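Local coordinates for In2-1 family protein, glutathione transferase lambda3 (Populus trichocarpa, PDB 4PQI), which probably acts as a glutathione-dependent thiol transferase, a monomeric plant Lambda-class enzyme with the GST fold that binds glutathione, at residues Ala23-Leu28 and Pro75-Pro80; Asp132-Thr137 and Ile180-Phe185; Thr140-Asp145 and Asn190-Glu195; Phe185-Asn190 and Thr224-Lys229. All coordinates share one frame; numbering follows the deposited sequence.

Interaction 1. Residues Ala23-Leu28 and Pro75-Pro80; sequences AEQPPL and PEKVYP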
loop_
_atom_site.group_PDB
_atom_site.type_symbol
_atom_site.label_atom_id
_atom_site.label_comp_id
_atom_site.label_asym_id
_atom_site.label_seq_id
_atom_site.Cartn_x
_atom_site.Cartn_y
_atom_site.Cartn_z
ATOM N N ALA A 23 7.268 -22.988 -10.340
ATOM C CA ALA A 23 7.939 -21.992 -11.195
ATOM C C ALA A 23 9.463 -21.912 -11.002
ATOM O O ALA A 23 9.990 -22.112 -9.901
ATOM C CB ALA A 23 7.322 -20.615 -11.013
ATOM N N GLU A 24 10.160 -21.595 -12.088
ATOM C CA GLU A 24 11.598 -21.407 -12.031
ATOM C C GLU A 24 11.901 -20.176 -11.207
ATOM O O GLU A 24 11.117 -19.221 -11.156
ATOM C CB GLU A 24 12.189 -21.220 -13.425
ATOM C CG GLU A 24 12.003 -22.412 -14.330
ATOM C CD GLU A 24 13.120 -23.407 -14.164
ATOM O OE1 GLU A 24 12.935 -24.392 -13.415
ATOM O OE2 GLU A 24 14.192 -23.192 -14.774
ATOM N N GLN A 25 13.060 -20.189 -10.577
ATOM C CA GLN A 25 13.473 -19.054 -9.784
ATOM C C GLN A 25 14.205 -18.034 -10.670
ATOM O O GLN A 25 15.097 -18.422 -11.428
ATOM C CB GLN A 25 14.384 -19.530 -8.654
ATOM C CG GLN A 25 14.813 -18.372 -7.742
ATOM C CD GLN A 25 15.837 -18.775 -6.694
ATOM O OE1 GLN A 25 16.198 -19.942 -6.580
ATOM N NE2 GLN A 25 16.321 -17.792 -5.927
ATOM N N PRO A 26 13.821 -16.738 -10.594
ATOM C CA PRO A 26 14.571 -15.671 -11.286
ATOM C C PRO A 26 16.001 -15.631 -10.765
ATOM O O PRO A 26 16.209 -15.978 -9.604
ATOM C CB PRO A 26 13.863 -14.387 -10.849
ATOM C CG PRO A 26 12.533 -14.820 -10.312
ATOM C CD PRO A 26 12.746 -16.191 -9.743
ATOM N N PRO A 27 16.966 -15.249 -11.610
ATOM C CA PRO A 27 18.376 -15.195 -11.211
ATOM C C PRO A 27 18.526 -14.318 -9.966
ATOM O O PRO A 27 17.988 -13.217 -9.939
ATOM C CB PRO A 27 19.046 -14.546 -12.421
ATOM C CG PRO A 27 18.180 -14.918 -13.563
ATOM C CD PRO A 27 16.781 -14.913 -13.031
ATOM N N LEU A 28 19.206 -14.828 -8.943
ATOM C CA LEU A 28 19.327 -14.132 -7.667
ATOM C C LEU A 28 20.661 -13.385 -7.612
ATOM O O LEU A 28 21.706 -13.974 -7.842
ATOM C CB LEU A 28 19.221 -15.136 -6.511
ATOM C CG LEU A 28 19.439 -14.556 -5.116
ATOM C CD1 LEU A 28 18.347 -13.534 -4.817
ATOM C CD2 LEU A 28 19.447 -15.657 -4.039
ATOM N N PRO A 75 11.218 -18.862 0.542
ATOM C CA PRO A 75 11.767 -18.847 1.902
ATOM C C PRO A 75 13.144 -19.490 1.986
ATOM O O PRO A 75 13.955 -19.037 2.795
ATOM C CB PRO A 75 10.755 -19.677 2.708
ATOM C CG PRO A 75 10.076 -20.506 1.714
ATOM C CD PRO A 75 10.004 -19.697 0.457
ATOM N N GLU A 76 13.410 -20.506 1.165
ATOM C CA GLU A 76 14.675 -21.225 1.254
ATOM C C GLU A 76 15.856 -20.439 0.687
ATOM O O GLU A 76 16.934 -20.480 1.237
ATOM C CB GLU A 76 14.577 -22.599 0.581
ATOM C CG GLU A 76 13.652 -23.581 1.297
ATOM C CD GLU A 76 13.548 -24.941 0.587
ATOM O OE1 GLU A 76 14.396 -25.232 -0.293
ATOM O OE2 GLU A 76 12.616 -25.714 0.909
ATOM N N LYS A 77 15.648 -19.713 -0.405
ATOM C CA LYS A 77 16.771 -19.133 -1.135
ATOM C C LYS A 77 16.749 -17.611 -1.257
ATOM O O LYS A 77 17.781 -17.007 -1.561
ATOM C CB LYS A 77 16.875 -19.761 -2.531
ATOM C CG LYS A 77 17.358 -21.198 -2.488
ATOM C CD LYS A 77 17.259 -21.850 -3.854
ATOM C CE LYS A 77 17.617 -23.335 -3.796
ATOM N NZ LYS A 77 17.258 -24.030 -5.078
ATOM N N VAL A 78 15.595 -16.989 -1.020
ATOM C CA VAL A 78 15.496 -15.545 -1.223
ATOM C C VAL A 78 15.306 -14.806 0.096
ATOM O O VAL A 78 16.115 -13.925 0.462
ATOM C CB VAL A 78 14.370 -15.175 -2.233
ATOM C CG1 VAL A 78 14.253 -13.660 -2.421
ATOM C CG2 VAL A 78 14.624 -15.866 -3.601
ATOM N N TYR A 79 14.265 -15.178 0.832
ATOM C CA TYR A 79 13.830 -14.361 1.958
ATOM C C TYR A 79 13.231 -15.215 3.067
ATOM O O TYR A 79 12.045 -15.529 3.036
ATOM C CB TYR A 79 12.816 -13.329 1.463
ATOM C CG TYR A 79 12.418 -12.302 2.495
ATOM C CD1 TYR A 79 13.362 -11.431 3.057
ATOM C CD2 TYR A 79 11.092 -12.194 2.913
ATOM C CE1 TYR A 79 12.982 -10.476 4.008
ATOM C CE2 TYR A 79 10.717 -11.260 3.850
ATOM C CZ TYR A 79 11.670 -10.400 4.397
ATOM O OH TYR A 79 11.267 -9.475 5.332
ATOM N N PRO A 80 14.059 -15.590 4.049
ATOM C CA PRO A 80 13.667 -16.485 5.150
ATOM C C PRO A 80 12.413 -16.073 5.946
ATOM O O PRO A 80 11.652 -16.955 6.293
ATOM C CB PRO A 80 14.928 -16.535 6.024
ATOM C CG PRO A 80 16.031 -16.347 5.038
ATOM C CD PRO A 80 15.503 -15.298 4.076
HETATM O O HOH W 1 15.768 -22.513 -7.578
#

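Interaction 2. Residues Asp132-Thr137 and Ile180-Phe185; sequences DKFNGT and IAYIPF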
loop_
_atom_site.group_PDB
_atom_site.type_symbol
_atom_site.label_atom_id
_atom_site.label_comp_id
_atom_site.label_asym_id
_atom_site.label_seq_id
_atom_site.Cartn_x
_atom_site.Cartn_y
_atom_site.Cartn_z
ATOM N N ASP A 132 0.072 0.505 12.033
ATOM C CA ASP A 132 -0.270 -0.814 12.571
ATOM C C ASP A 132 -1.367 -0.716 13.642
ATOM O O ASP A 132 -2.167 -1.643 13.789
ATOM C CB ASP A 132 0.976 -1.583 13.069
ATOM C CG ASP A 132 1.758 -0.823 14.132
ATOM O OD1 ASP A 132 1.679 0.423 14.161
ATOM O OD2 ASP A 132 2.462 -1.475 14.937
ATOM N N LYS A 133 -1.426 0.403 14.373
ATOM C CA LYS A 133 -2.556 0.612 15.287
ATOM C C LYS A 133 -3.890 0.798 14.541
ATOM O O LYS A 133 -4.925 0.282 14.978
ATOM C CB LYS A 133 -2.322 1.765 16.263
ATOM C CG LYS A 133 -3.509 1.977 17.215
ATOM C CD LYS A 133 -3.195 2.928 18.362
ATOM C CE LYS A 133 -4.376 3.051 19.322
ATOM N NZ LYS A 133 -4.657 1.776 20.048
ATOM N N PHE A 134 -3.866 1.532 13.428
ATOM C CA PHE A 134 -5.038 1.630 12.554
ATOM C C PHE A 134 -5.506 0.241 12.089
ATOM O O PHE A 134 -6.685 -0.112 12.224
ATOM C CB PHE A 134 -4.761 2.533 11.339
ATOM C CG PHE A 134 -5.915 2.598 10.356
ATOM C CD1 PHE A 134 -6.982 3.446 10.581
ATOM C CD2 PHE A 134 -5.939 1.787 9.232
ATOM C CE1 PHE A 134 -8.054 3.487 9.713
ATOM C CE2 PHE A 134 -7.000 1.833 8.357
ATOM C CZ PHE A 134 -8.062 2.685 8.599
ATOM N N ASN A 135 -4.581 -0.545 11.541
ATOM C CA ASN A 135 -4.938 -1.874 11.054
ATOM C C ASN A 135 -5.396 -2.757 12.197
ATOM O O ASN A 135 -6.371 -3.490 12.063
ATOM C CB ASN A 135 -3.771 -2.535 10.314
ATOM C CG ASN A 135 -3.511 -1.911 8.971
ATOM O OD1 ASN A 135 -4.372 -1.217 8.421
ATOM N ND2 ASN A 135 -2.327 -2.166 8.419
ATOM N N GLY A 136 -4.694 -2.659 13.325
ATOM C CA GLY A 136 -5.010 -3.440 14.504
ATOM C C GLY A 136 -6.421 -3.183 14.994
ATOM O O GLY A 136 -7.139 -4.103 15.390
ATOM N N THR A 137 -6.822 -1.921 14.957
ATOM C CA THR A 137 -8.123 -1.528 15.468
ATOM C C THR A 137 -9.258 -2.008 14.554
ATOM O O THR A 137 -10.191 -2.672 15.025
ATOM C CB THR A 137 -8.211 0.012 15.670
ATOM O OG1 THR A 137 -7.188 0.432 16.583
ATOM C CG2 THR A 137 -9.554 0.392 16.244
ATOM N N ILE A 180 0.131 6.749 0.517
ATOM C CA ILE A 180 0.440 5.430 -0.035
ATOM C C ILE A 180 0.374 4.330 1.026
ATOM O O ILE A 180 -0.103 3.225 0.758
ATOM C CB ILE A 180 1.834 5.451 -0.722
ATOM C CG1 ILE A 180 1.788 6.421 -1.901
ATOM C CG2 ILE A 180 2.297 4.026 -1.110
ATOM C CD1 ILE A 180 3.108 6.706 -2.584
ATOM N N ALA A 181 0.853 4.633 2.230
ATOM C CA ALA A 181 0.839 3.668 3.329
ATOM C C ALA A 181 -0.587 3.241 3.700
ATOM O O ALA A 181 -0.842 2.056 3.969
ATOM C CB ALA A 181 1.566 4.247 4.563
ATOM N N TYR A 182 -1.515 4.200 3.689
ATOM C CA TYR A 182 -2.888 3.943 4.127
ATOM C C TYR A 182 -3.869 3.426 3.072
ATOM O O TYR A 182 -4.750 2.601 3.375
ATOM C CB TYR A 182 -3.467 5.195 4.797
ATOM C CG TYR A 182 -2.962 5.342 6.205
ATOM C CD1 TYR A 182 -3.554 4.643 7.238
ATOM C CD2 TYR A 182 -1.862 6.143 6.495
ATOM C CE1 TYR A 182 -3.088 4.752 8.523
ATOM C CE2 TYR A 182 -1.384 6.256 7.785
ATOM C CZ TYR A 182 -2.006 5.554 8.792
ATOM O OH TYR A 182 -1.558 5.640 10.085
ATOM N N ILE A 183 -3.741 3.928 1.853
ATOM C CA ILE A 183 -4.746 3.645 0.828
ATOM C C ILE A 183 -5.032 2.156 0.548
ATOM O O ILE A 183 -6.186 1.805 0.332
ATOM C CB ILE A 183 -4.531 4.471 -0.501
ATOM C CG1 ILE A 183 -5.777 4.417 -1.391
ATOM C CG2 ILE A 183 -3.348 3.953 -1.312
ATOM C CD1 ILE A 183 -7.029 5.006 -0.782
ATOM N N PRO A 184 -4.006 1.268 0.569
ATOM C CA PRO A 184 -4.393 -0.121 0.270
ATOM C C PRO A 184 -5.351 -0.708 1.302
ATOM O O PRO A 184 -6.194 -1.562 0.981
ATOM C CB PRO A 184 -3.058 -0.880 0.326
ATOM C CG PRO A 184 -2.016 0.164 0.075
ATOM C CD PRO A 184 -2.550 1.387 0.765
ATOM N N PHE A 185 -5.236 -0.242 2.538
ATOM C CA PHE A 185 -6.052 -0.790 3.615
ATOM C C PHE A 185 -7.420 -0.112 3.647
ATOM O O PHE A 185 -8.458 -0.779 3.799
ATOM C CB PHE A 185 -5.291 -0.720 4.948
ATOM C CG PHE A 185 -4.083 -1.621 4.979
ATOM C CD1 PHE A 185 -4.216 -2.971 5.299
ATOM C CD2 PHE A 185 -2.827 -1.138 4.622
ATOM C CE1 PHE A 185 -3.101 -3.820 5.288
ATOM C CE2 PHE A 185 -1.715 -1.978 4.609
ATOM C CZ PHE A 185 -1.851 -3.317 4.947
#

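Interaction 3. Residues Thr140-Asp145 and Asn190-Glu195; sequences TAFKGD and NIFLLE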
loop_
_atom_site.group_PDB
_atom_site.type_symbol
_atom_site.label_atom_id
_atom_site.label_comp_id
_atom_site.label_asym_id
_atom_site.label_seq_id
_atom_site.Cartn_x
_atom_site.Cartn_y
_atom_site.Cartn_z
ATOM N N THR A 140 -9.797 -5.940 13.906
ATOM C CA THR A 140 -10.314 -6.676 15.056
ATOM C C THR A 140 -11.713 -6.200 15.448
ATOM O O THR A 140 -12.207 -6.531 16.524
ATOM C CB THR A 140 -9.378 -6.553 16.283
ATOM O OG1 THR A 140 -9.205 -5.170 16.626
ATOM C CG2 THR A 140 -8.019 -7.159 15.981
ATOM N N ALA A 141 -12.352 -5.429 14.574
ATOM C CA ALA A 141 -13.642 -4.817 14.909
ATOM C C ALA A 141 -14.852 -5.519 14.272
ATOM O O ALA A 141 -16.005 -5.158 14.546
ATOM C CB ALA A 141 -13.629 -3.348 14.528
ATOM N N PHE A 142 -14.588 -6.524 13.439
ATOM C CA PHE A 142 -15.624 -7.113 12.596
ATOM C C PHE A 142 -16.734 -7.788 13.376
ATOM O O PHE A 142 -17.861 -7.883 12.889
ATOM C CB PHE A 142 -15.020 -8.079 11.576
ATOM C CG PHE A 142 -14.019 -7.439 10.671
ATOM C CD1 PHE A 142 -14.195 -6.136 10.238
ATOM C CD2 PHE A 142 -12.881 -8.122 10.283
ATOM C CE1 PHE A 142 -13.263 -5.536 9.419
ATOM C CE2 PHE A 142 -11.940 -7.526 9.463
ATOM C CZ PHE A 142 -12.130 -6.234 9.031
ATOM N N LYS A 143 -16.430 -8.246 14.586
ATOM C CA LYS A 143 -17.431 -8.956 15.386
ATOM C C LYS A 143 -18.179 -8.054 16.370
ATOM O O LYS A 143 -19.025 -8.525 17.119
ATOM C CB LYS A 143 -16.810 -10.153 16.121
ATOM C CG LYS A 143 -16.380 -11.295 15.203
ATOM C CD LYS A 143 -16.121 -12.579 15.984
ATOM C CE LYS A 143 -15.652 -13.714 15.075
ATOM N NZ LYS A 143 -14.276 -13.488 14.537
ATOM N N GLY A 144 -17.876 -6.759 16.365
ATOM C CA GLY A 144 -18.482 -5.863 17.331
ATOM C C GLY A 144 -19.265 -4.728 16.705
ATOM O O GLY A 144 -19.518 -4.723 15.499
ATOM N N ASP A 145 -19.657 -3.766 17.537
ATOM C CA ASP A 145 -20.315 -2.561 17.053
ATOM C C ASP A 145 -19.286 -1.726 16.301
ATOM O O ASP A 145 -18.330 -1.212 16.896
ATOM C CB ASP A 145 -20.898 -1.773 18.225
ATOM C CG ASP A 145 -21.829 -0.661 17.779
ATOM O OD1 ASP A 145 -23.027 -0.712 18.135
ATOM O OD2 ASP A 145 -21.369 0.268 17.082
ATOM N N ASN A 190 -13.010 -0.205 2.983
ATOM C CA ASN A 190 -14.159 0.499 2.449
ATOM C C ASN A 190 -15.109 -0.489 1.770
ATOM O O ASN A 190 -16.317 -0.501 2.038
ATOM C CB ASN A 190 -13.703 1.574 1.460
ATOM C CG ASN A 190 -14.806 2.538 1.097
ATOM O OD1 ASN A 190 -15.903 2.488 1.661
ATOM N ND2 ASN A 190 -14.520 3.439 0.165
ATOM N N ILE A 191 -14.554 -1.336 0.908
ATOM C CA ILE A 191 -15.362 -2.333 0.199
ATOM C C ILE A 191 -15.974 -3.363 1.146
ATOM O O ILE A 191 -17.169 -3.689 1.040
ATOM C CB ILE A 191 -14.533 -3.073 -0.865
ATOM C CG1 ILE A 191 -13.926 -2.086 -1.860
ATOM C CG2 ILE A 191 -15.386 -4.084 -1.608
ATOM C CD1 ILE A 191 -12.859 -2.714 -2.745
ATOM N N PHE A 192 -15.159 -3.875 2.068
ATOM C CA PHE A 192 -15.599 -4.959 2.947
ATOM C C PHE A 192 -16.695 -4.509 3.907
ATOM O O PHE A 192 -17.743 -5.151 3.999
ATOM C CB PHE A 192 -14.418 -5.568 3.706
ATOM C CG PHE A 192 -14.786 -6.744 4.582
ATOM C CD1 PHE A 192 -15.455 -7.850 4.053
ATOM C CD2 PHE A 192 -14.438 -6.759 5.927
ATOM C CE1 PHE A 192 -15.780 -8.937 4.855
ATOM C CE2 PHE A 192 -14.761 -7.844 6.734
ATOM C CZ PHE A 192 -15.430 -8.936 6.199
ATOM N N LEU A 193 -16.460 -3.399 4.601
ATOM C CA LEU A 193 -17.416 -2.873 5.584
ATOM C C LEU A 193 -18.760 -2.492 4.954
ATOM O O LEU A 193 -19.828 -2.759 5.516
ATOM C CB LEU A 193 -16.814 -1.663 6.304
ATOM C CG LEU A 193 -15.640 -1.982 7.227
ATOM C CD1 LEU A 193 -14.910 -0.716 7.700
ATOM C CD2 LEU A 193 -16.123 -2.800 8.409
ATOM N N LEU A 194 -18.708 -1.858 3.788
ATOM C CA LEU A 194 -19.931 -1.411 3.143
ATOM C C LEU A 194 -20.716 -2.614 2.618
ATOM O O LEU A 194 -21.917 -2.710 2.834
ATOM C CB LEU A 194 -19.622 -0.427 2.021
ATOM C CG LEU A 194 -20.851 0.202 1.364
ATOM C CD1 LEU A 194 -21.715 0.927 2.391
ATOM C CD2 LEU A 194 -20.421 1.148 0.266
ATOM N N GLU A 195 -20.034 -3.547 1.963
ATOM C CA GLU A 195 -20.730 -4.692 1.362
ATOM C C GLU A 195 -21.256 -5.675 2.395
ATOM O O GLU A 195 -22.361 -6.186 2.264
ATOM C CB GLU A 195 -19.847 -5.422 0.343
ATOM C CG GLU A 195 -19.601 -4.626 -0.924
ATOM C CD GLU A 195 -20.896 -4.106 -1.523
ATOM O OE1 GLU A 195 -21.006 -2.874 -1.731
ATOM O OE2 GLU A 195 -21.806 -4.931 -1.778
#

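Interaction 4. Residues Phe185-Asn190 and Thr224-Lys229; sequences FVERLN and TKTDPK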
loop_
_atom_site.group_PDB
_atom_site.type_symbol
_atom_site.label_atom_id
_atom_site.label_comp_id
_atom_site.label_asym_id
_atom_site.label_seq_id
_atom_site.Cartn_x
_atom_site.Cartn_y
_atom_site.Cartn_z
ATOM N N PHE A 185 -5.236 -0.242 2.538
ATOM C CA PHE A 185 -6.052 -0.790 3.615
ATOM C C PHE A 185 -7.420 -0.112 3.647
ATOM O O PHE A 185 -8.458 -0.779 3.799
ATOM C CB PHE A 185 -5.291 -0.720 4.948
ATOM C CG PHE A 185 -4.083 -1.621 4.979
ATOM C CD1 PHE A 185 -4.216 -2.971 5.299
ATOM C CD2 PHE A 185 -2.827 -1.138 4.622
ATOM C CE1 PHE A 185 -3.101 -3.820 5.288
ATOM C CE2 PHE A 185 -1.715 -1.978 4.609
ATOM C CZ PHE A 185 -1.851 -3.317 4.947
ATOM N N VAL A 186 -7.431 1.204 3.444
ATOM C CA VAL A 186 -8.688 1.933 3.354
ATOM C C VAL A 186 -9.505 1.429 2.164
ATOM O O VAL A 186 -10.709 1.222 2.291
ATOM C CB VAL A 186 -8.471 3.466 3.275
ATOM C CG1 VAL A 186 -9.810 4.191 2.947
ATOM C CG2 VAL A 186 -7.872 3.988 4.573
ATOM N N GLU A 187 -8.838 1.212 1.026
ATOM C CA GLU A 187 -9.450 0.618 -0.173
ATOM C C GLU A 187 -10.226 -0.662 0.160
ATOM O O GLU A 187 -11.423 -0.787 -0.144
ATOM C CB GLU A 187 -8.360 0.317 -1.227
ATOM C CG GLU A 187 -8.775 -0.616 -2.386
ATOM C CD GLU A 187 -7.594 -1.057 -3.292
ATOM O OE1 GLU A 187 -6.500 -0.430 -3.258
ATOM O OE2 GLU A 187 -7.777 -2.041 -4.051
ATOM N N ARG A 188 -9.546 -1.610 0.791
ATOM C CA ARG A 188 -10.148 -2.905 1.089
ATOM C C ARG A 188 -11.201 -2.800 2.192
ATOM O O ARG A 188 -12.265 -3.391 2.094
ATOM C CB ARG A 188 -9.067 -3.916 1.467
ATOM C CG ARG A 188 -8.161 -4.260 0.311
ATOM C CD ARG A 188 -6.867 -4.894 0.786
ATOM N NE ARG A 188 -6.083 -5.404 -0.335
ATOM C CZ ARG A 188 -5.417 -4.630 -1.185
ATOM N NH1 ARG A 188 -5.447 -3.309 -1.040
ATOM N NH2 ARG A 188 -4.726 -5.172 -2.180
ATOM N N LEU A 189 -10.898 -2.032 3.233
ATOM C CA LEU A 189 -11.831 -1.843 4.338
ATOM C C LEU A 189 -13.133 -1.197 3.862
ATOM O O LEU A 189 -14.222 -1.603 4.273
ATOM C CB LEU A 189 -11.186 -1.034 5.470
ATOM C CG LEU A 189 -10.092 -1.793 6.242
ATOM C CD1 LEU A 189 -9.364 -0.851 7.196
ATOM C CD2 LEU A 189 -10.648 -3.002 6.995
ATOM N N ASN A 190 -13.010 -0.205 2.983
ATOM C CA ASN A 190 -14.159 0.499 2.449
ATOM C C ASN A 190 -15.109 -0.489 1.770
ATOM O O ASN A 190 -16.317 -0.501 2.038
ATOM C CB ASN A 190 -13.703 1.574 1.460
ATOM C CG ASN A 190 -14.806 2.538 1.097
ATOM O OD1 ASN A 190 -15.903 2.488 1.661
ATOM N ND2 ASN A 190 -14.520 3.439 0.165
ATOM N N THR A 224 -2.870 -0.519 -9.587
ATOM C CA THR A 224 -2.511 -1.547 -8.603
ATOM C C THR A 224 -3.710 -2.103 -7.836
ATOM O O THR A 224 -3.566 -3.019 -7.017
ATOM C CB THR A 224 -1.535 -0.989 -7.560
ATOM O OG1 THR A 224 -2.235 -0.065 -6.733
ATOM C CG2 THR A 224 -0.369 -0.288 -8.239
ATOM N N LYS A 225 -4.891 -1.552 -8.109
ATOM C CA LYS A 225 -6.101 -1.911 -7.369
ATOM C C LYS A 225 -6.547 -3.367 -7.547
ATOM O O LYS A 225 -6.491 -3.926 -8.642
ATOM C CB LYS A 225 -7.250 -0.946 -7.698
ATOM C CG LYS A 225 -7.083 0.405 -7.014
ATOM C CD LYS A 225 -8.216 1.375 -7.334
ATOM C CE LYS A 225 -9.419 1.134 -6.450
ATOM N NZ LYS A 225 -10.435 2.201 -6.633
ATOM N N THR A 226 -7.016 -3.949 -6.446
ATOM C CA THR A 226 -7.378 -5.358 -6.360
ATOM C C THR A 226 -8.840 -5.593 -6.763
ATOM O O THR A 226 -9.650 -4.664 -6.777
ATOM C CB THR A 226 -7.109 -5.889 -4.918
ATOM O OG1 THR A 226 -7.042 -7.321 -4.917
ATOM C CG2 THR A 226 -8.181 -5.407 -3.940
ATOM N N ASP A 227 -9.167 -6.838 -7.099
ATOM C CA ASP A 227 -10.526 -7.215 -7.497
ATOM C C ASP A 227 -11.483 -7.159 -6.301
ATOM O O ASP A 227 -11.316 -7.915 -5.337
ATOM C CB ASP A 227 -10.505 -8.629 -8.082
ATOM C CG ASP A 227 -11.780 -8.983 -8.822
ATOM O OD1 ASP A 227 -11.668 -9.608 -9.900
ATOM O OD2 ASP A 227 -12.886 -8.650 -8.334
ATOM N N PRO A 228 -12.486 -6.262 -6.362
ATOM C CA PRO A 228 -13.443 -6.048 -5.268
ATOM C C PRO A 228 -14.136 -7.326 -4.841
ATOM O O PRO A 228 -14.202 -7.600 -3.646
ATOM C CB PRO A 228 -14.467 -5.093 -5.883
ATOM C CG PRO A 228 -13.702 -4.344 -6.891
ATOM C CD PRO A 228 -12.723 -5.328 -7.476
ATOM N N LYS A 229 -14.649 -8.088 -5.805
ATOM C CA LYS A 229 -15.372 -9.315 -5.503
ATOM C C LYS A 229 -14.476 -10.338 -4.811
ATOM O O LYS A 229 -14.861 -10.930 -3.804
ATOM C CB LYS A 229 -15.985 -9.907 -6.776
ATOM C CG LYS A 229 -17.036 -9.019 -7.424
ATOM C CD LYS A 229 -18.254 -8.845 -6.521
ATOM C CE LYS A 229 -19.291 -7.927 -7.156
ATOM N NZ LYS A 229 -20.581 -7.895 -6.402
HETATM O O HOH W 2 -10.276 -2.368 -5.414
HETATM O O HOH W 3 -3.572 -4.876 -4.839
#

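Interaction 1. Residues Ala23-Leu28 and Pro75-Pro80
Gln25 and Leu28, on the loop that leads into strand 33-37, lie against Lys77 and Val78 of the helix that begins at Trp73, in the thioredoxin-like N-terminal domain of the GST fold. Most of the contact is van der Waals, made by the fully extended Gln25 chain, whose CG is anti to the backbone N (chi1 -178°), a reach that carries its amide to the helix. There the two ends of the amide divide their neighbours: OE1 rests on the aliphatic shaft of Lys77, 3.5 Å from CD, while NE2 touches the Val78 methyl CG2 at 3.5 Å. Leu28 adds one methyl, CD2, which sits 3.3 Å from the backbone O of Lys77. Val78 also touches Trp73, Tyr36 and Ile93, so the loop is laid over the margin of a small apolar cluster that joins helix to sheet, and Ala23 O accepts from Trp73 NE1 as a further tie to the same helix. Polar links across the pair are indirect, since no hydrogen bond joins the two segments. Between Gln25 and Lys77 a water serves as go-between: it donates to Gln25 OE1 at 2.8 Å and accepts a weak bond from Lys77 NZ at 3.3 Å.

Interaction 2. Residues Asp132-Thr137 and Ile180-Phe185
Phe134 and Tyr182 meet as a T-shaped (edge-to-face) pair, the tyrosine presenting its edge to the phenylalanine face with the planes at 79° and the ring centroids 5.7 Å apart. The leading atom is Tyr182 CE1, which lies 4.0 Å from Phe134 CB and equally near CG, so the approach is to the root of the phenylalanine ring. The next residue, Asn135, meets Phe185, a turn on from Tyr182, in another way. It comes across Phe185 at about a right angle and sets its amide over one face of the ring, the amide and ring planes 48° apart. ND2 stands 3.5 Å above the plane of the Phe185 ring, over its centre, whereas OD1 lies toward the root, 3.5 Å from Phe185 CG. Asn135 CG is anti to its carbonyl carbon (chi1 -72°), which swings the amide toward the neighbouring helix. These contacts join helices 118-139 and 177-197 in the all-helical C-terminal domain of the GST fold. Phe154 extends the aromatic cluster from Phe134, and Phe43 of the glutathione pocket meets Phe185 edge-to-face. No hydrogen bond crosses between the segments; Tyr182 OH is instead satisfied by Leu127 O. Cohesion therefore rests on dispersion and ring electrostatics; the amide nitrogen, rather than the oxygen, lies over the Phe185 centre, which may be mildly favourable, though no N-H...pi bond is established.

Interaction 3. Residues Thr140-Asp145 and Asn190-Glu195
The Phe142 ring receives Phe192 on one face and Leu193 at its edge. Phe192 arrives edge first: its CE2 stands 3.7 Å above the Phe142 plane, over the ring centre, and the planes are turned by 84°, close to an ideal T-shaped stack. Centroids are 5.0 Å apart, and the nearest carbons, Phe142 CE1 and Phe192 CE2, approach to 3.8 Å. In turn, Phe142 CE1 lies in the plane of the Phe192 ring. Leu193 contributes its CD2 methyl, placed near the Phe142 plane and 4.1 Å from CE1. A chi1 of -177° points the Phe192 ring off helix 177-197 toward the loop. Phe142 itself sits in a type I beta turn from Ala141 to Gly144, closed by the bond from Gly144 N to Ala141 O at 3.1 Å. Further edge-to-face pairs, Phe142 with Phe239 and Phe192 with Tyr235, carry the cluster to the C-terminal helix 228-239. Just beyond the turn, Asp145 occupies the N-cap of helix 146-149. What results is a cluster of edge-to-face aromatic rings, here binding an interhelical turn and two helices in the C-terminal domain of the GST fold.

Interaction 4. Residues Phe185-Asn190 and Thr224-Lys229
Glu187 grips the backbone of Thr226 through one direct bond: Thr226 N donates to Glu187 OE2 at 3.2 Å, nearly straight at 168°, meeting the oxygen almost along its C-O direction. A water adds a second link, donating to Glu187 OE2 at 2.9 Å and to Thr226 O at 2.7 Å, so the carboxylate is joined to Thr226 N directly and to its O through the water. With chi1 at 165° and an extended chain, Glu187 carries its carboxylate out to Thr226, where OE2 also touches the methyl CG2 at 3.4 Å. Lys225 lays its CB and CG beside the same carboxylate. The Thr226 methyl lies over one face of the Arg188 guanidinium, 3.8 Å above its plane and offset toward the rim. At the guanidinium edge a second water, in plane, accepts from Arg188 NH2 at 2.9 Å and donates to Thr224 O. The contact thus fastens helix 177-197 of the GST C-terminal domain to the turn before helix 228-239, at whose N-cap Asp227 OD2 accepts a weak bond from Lys229 N. Farther out, Tyr221 OH and Gln45 NE2 bond to Glu187 OE1, and Gln45 OE1 and Pro184 O accept from Arg188 NH1. Thr40 O, beside the glutathione-binding Cys41, accepts from Arg188 NH2. Lys225 NZ is bonded to Asn216 OD1.

Interaction 1 stands apart in the N-terminal domain, its centre about 28 to 36 Å from those of the others, and closes along the chain before any of them opens. Interactions 2, 3 and 4 gather in the C-terminal domain, with centres about 12 to 14 Å apart, and successive turns of helix 177-197 serve all three. Interactions 2 and 4 share Phe185, and 3 and 4 share Asn190; Leu189 packs against both Phe134 and Phe142. In sequence, interaction 3 crosses both 2 and 4, whereas 2 precedes 4. One helix thus ties helix 118-139, the turn after it and the C-terminal segment together, its Phe185 and Arg188 side chains about 7 and 8 Å from the glutathione held by the N-terminal domain.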